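Local coordinates for putative type VI secretion protein (Escherichia coli, PDB 6SKI), which is a phospholipase effector of the type VI secretion system, carried by the VgrG spike and probably hydrolysing membrane phospholipids of target cells, at residues Pro111-Lys116 against Met176-Ser181. Residues are numbered along the deposited sequence; the frame is centred on the assembly and turned at random.
Sequences PDQVLK and MGFNLS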
loop_
_atom_site.group_PDB
_atom_site.type_symbol
_atom_site.label_atom_id
_atom_site.label_comp_id
_atom_site.label_asym_id
_atom_site.label_seq_id
_atom_site.Cartn_x
_atom_site.Cartn_y
_atom_site.Cartn_z
ATOM N N PRO A 111 9.229 4.519 17.882
ATOM C CA PRO A 111 8.666 3.443 18.699
ATOM C C PRO A 111 8.920 3.643 20.184
ATOM O O PRO A 111 10.002 4.086 20.584
ATOM C CB PRO A 111 9.390 2.210 18.160
ATOM C CG PRO A 111 10.761 2.736 17.863
ATOM C CD PRO A 111 10.595 4.191 17.440
ATOM N N ASP A 112 7.933 3.329 21.010
ATOM C CA ASP A 112 8.102 3.314 22.455
ATOM C C ASP A 112 8.125 1.869 22.925
ATOM O O ASP A 112 7.246 1.081 22.563
ATOM C CB ASP A 112 6.982 4.088 23.148
ATOM C CG ASP A 112 7.244 5.578 23.180
ATOM O OD1 ASP A 112 8.168 6.005 23.901
ATOM O OD2 ASP A 112 6.534 6.324 22.477
ATOM N N GLN A 113 9.138 1.516 23.718
ATOM C CA GLN A 113 9.269 0.152 24.221
ATOM C C GLN A 113 9.067 0.108 25.730
ATOM O O GLN A 113 8.156 -0.574 26.198
ATOM C CB GLN A 113 10.629 -0.419 23.821
ATOM C CG GLN A 113 10.669 -0.982 22.417
ATOM C CD GLN A 113 11.972 -1.684 22.116
ATOM O OE1 GLN A 113 12.995 -1.405 22.735
ATOM N NE2 GLN A 113 11.941 -2.602 21.160
ATOM N N VAL A 114 9.857 0.845 26.503
ATOM C CA VAL A 114 9.691 0.942 27.946
ATOM C C VAL A 114 9.348 2.385 28.276
ATOM O O VAL A 114 10.087 3.305 27.903
ATOM C CB VAL A 114 10.955 0.491 28.696
ATOM C CG1 VAL A 114 10.888 0.921 30.148
ATOM C CG2 VAL A 114 11.126 -1.010 28.592
ATOM N N LEU A 115 8.236 2.586 28.970
ATOM C CA LEU A 115 7.808 3.944 29.252
ATOM C C LEU A 115 8.597 4.518 30.422
ATOM O O LEU A 115 9.113 3.796 31.277
ATOM C CB LEU A 115 6.312 3.995 29.552
ATOM C CG LEU A 115 5.405 3.296 28.544
ATOM C CD1 LEU A 115 3.952 3.538 28.887
ATOM C CD2 LEU A 115 5.718 3.768 27.141
ATOM N N LYS A 116 8.687 5.841 30.443
ATOM C CA LYS A 116 9.368 6.527 31.524
ATOM C C LYS A 116 8.432 6.665 32.720
ATOM O O LYS A 116 7.241 6.357 32.653
ATOM C CB LYS A 116 9.864 7.892 31.058
ATOM C CG LYS A 116 10.421 7.878 29.648
ATOM C CD LYS A 116 11.637 8.771 29.511
ATOM C CE LYS A 116 12.619 8.187 28.513
ATOM N NZ LYS A 116 12.867 6.740 28.760
ATOM N N MET A 176 3.402 -4.547 25.805
ATOM C CA MET A 176 3.140 -4.862 27.199
ATOM C C MET A 176 4.042 -5.966 27.724
ATOM O O MET A 176 3.985 -6.282 28.916
ATOM C CB MET A 176 1.671 -5.238 27.385
ATOM C CG MET A 176 0.753 -4.034 27.363
ATOM S SD MET A 176 1.114 -2.879 28.696
ATOM C CE MET A 176 -0.314 -3.122 29.743
ATOM N N GLY A 177 4.873 -6.552 26.866
ATOM C CA GLY A 177 5.919 -7.444 27.316
ATOM C C GLY A 177 7.183 -6.677 27.631
ATOM O O GLY A 177 8.011 -7.129 28.425
ATOM N N PHE A 178 7.344 -5.507 27.017
ATOM C CA PHE A 178 8.394 -4.590 27.442
ATOM C C PHE A 178 8.035 -3.834 28.710
ATOM O O PHE A 178 8.920 -3.234 29.326
ATOM C CB PHE A 178 8.712 -3.579 26.337
ATOM C CG PHE A 178 9.675 -4.080 25.309
ATOM C CD1 PHE A 178 11.035 -3.921 25.489
ATOM C CD2 PHE A 178 9.223 -4.692 24.157
ATOM C CE1 PHE A 178 11.926 -4.375 24.547
ATOM C CE2 PHE A 178 10.109 -5.152 23.211
ATOM C CZ PHE A 178 11.463 -4.992 23.405
ATOM N N ASN A 179 6.766 -3.855 29.119
ATOM C CA ASN A 179 6.299 -3.147 30.305
ATOM C C ASN A 179 5.572 -4.154 31.195
ATOM O O ASN A 179 4.352 -4.310 31.124
ATOM C CB ASN A 179 5.397 -1.976 29.922
ATOM C CG ASN A 179 6.178 -0.735 29.561
ATOM O OD1 ASN A 179 6.801 -0.111 30.415
ATOM N ND2 ASN A 179 6.160 -0.377 28.289
ATOM N N LEU A 180 6.335 -4.833 32.044
ATOM C CA LEU A 180 5.801 -5.885 32.895
ATOM C C LEU A 180 5.449 -5.316 34.260
ATOM O O LEU A 180 6.159 -4.455 34.787
ATOM C CB LEU A 180 6.812 -7.021 33.038
ATOM C CG LEU A 180 7.086 -7.803 31.755
ATOM C CD1 LEU A 180 8.339 -8.645 31.903
ATOM C CD2 LEU A 180 5.895 -8.662 31.379
ATOM N N SER A 181 4.343 -5.807 34.827
ATOM C CA SER A 181 3.775 -5.273 36.059
ATOM C C SER A 181 3.507 -3.784 35.878
ATOM O O SER A 181 4.115 -2.959 36.572
ATOM C CB SER A 181 4.702 -5.521 37.250
ATOM O OG SER A 181 5.625 -4.458 37.403
#
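Two segments of the alpha/beta-hydrolase fold meet here at the periphery of its central sheet, the centre of the contact lying about 32 Å from the centre of the chain: the loop 111-116, leading from helix 101-108 to strand 121-128, and segment 176-181, which continues from helix 156-178 toward strand 184-195. Their backbones come closest at V114 and F178, whose CA atoms are 5.7 Å apart.

Q113 carries much of the contact, its side chain running alongside that of F178 in the same direction. With chi1 at -83°, CG is anti to the carbonyl carbon. CB sits by the CG-CD1 side of the ring, 3.9 Å from F178 CD1. CG stands over the ring face, 4.0 Å from the F178 centroid and almost on its normal, which meets the geometry of a CH-pi contact. The chain then extends, bringing CD above the outer rim, while OE1 lies nearest F178 CE1 and NE2 reaches F178 CZ at 3.3 Å. Amide and ring planes differ by 22°, so the carboxamide is stacked on the ring, offset toward its rim. V114 approaches differently: its CG2 lies 3.2 Å from F178 O and near the ring plane at its edge, the two side chains crossing roughly at right angles.

N179 crosses to the loop backbone from a buried position, while F178 and Q113 remain exposed. L115 CG packs against the N179 carboxamide, and both residues also touch F184, which ties the contact to strand 184-195. D112 accepts hydrogen bonds from Q119 NE2 at OD1 and from Q123 N at OD2. The one hydrogen bond between 111-116 and 176-181 is weak: L115 N donates to N179 OD1 over 3.4 Å, long but nearly straight at 167°.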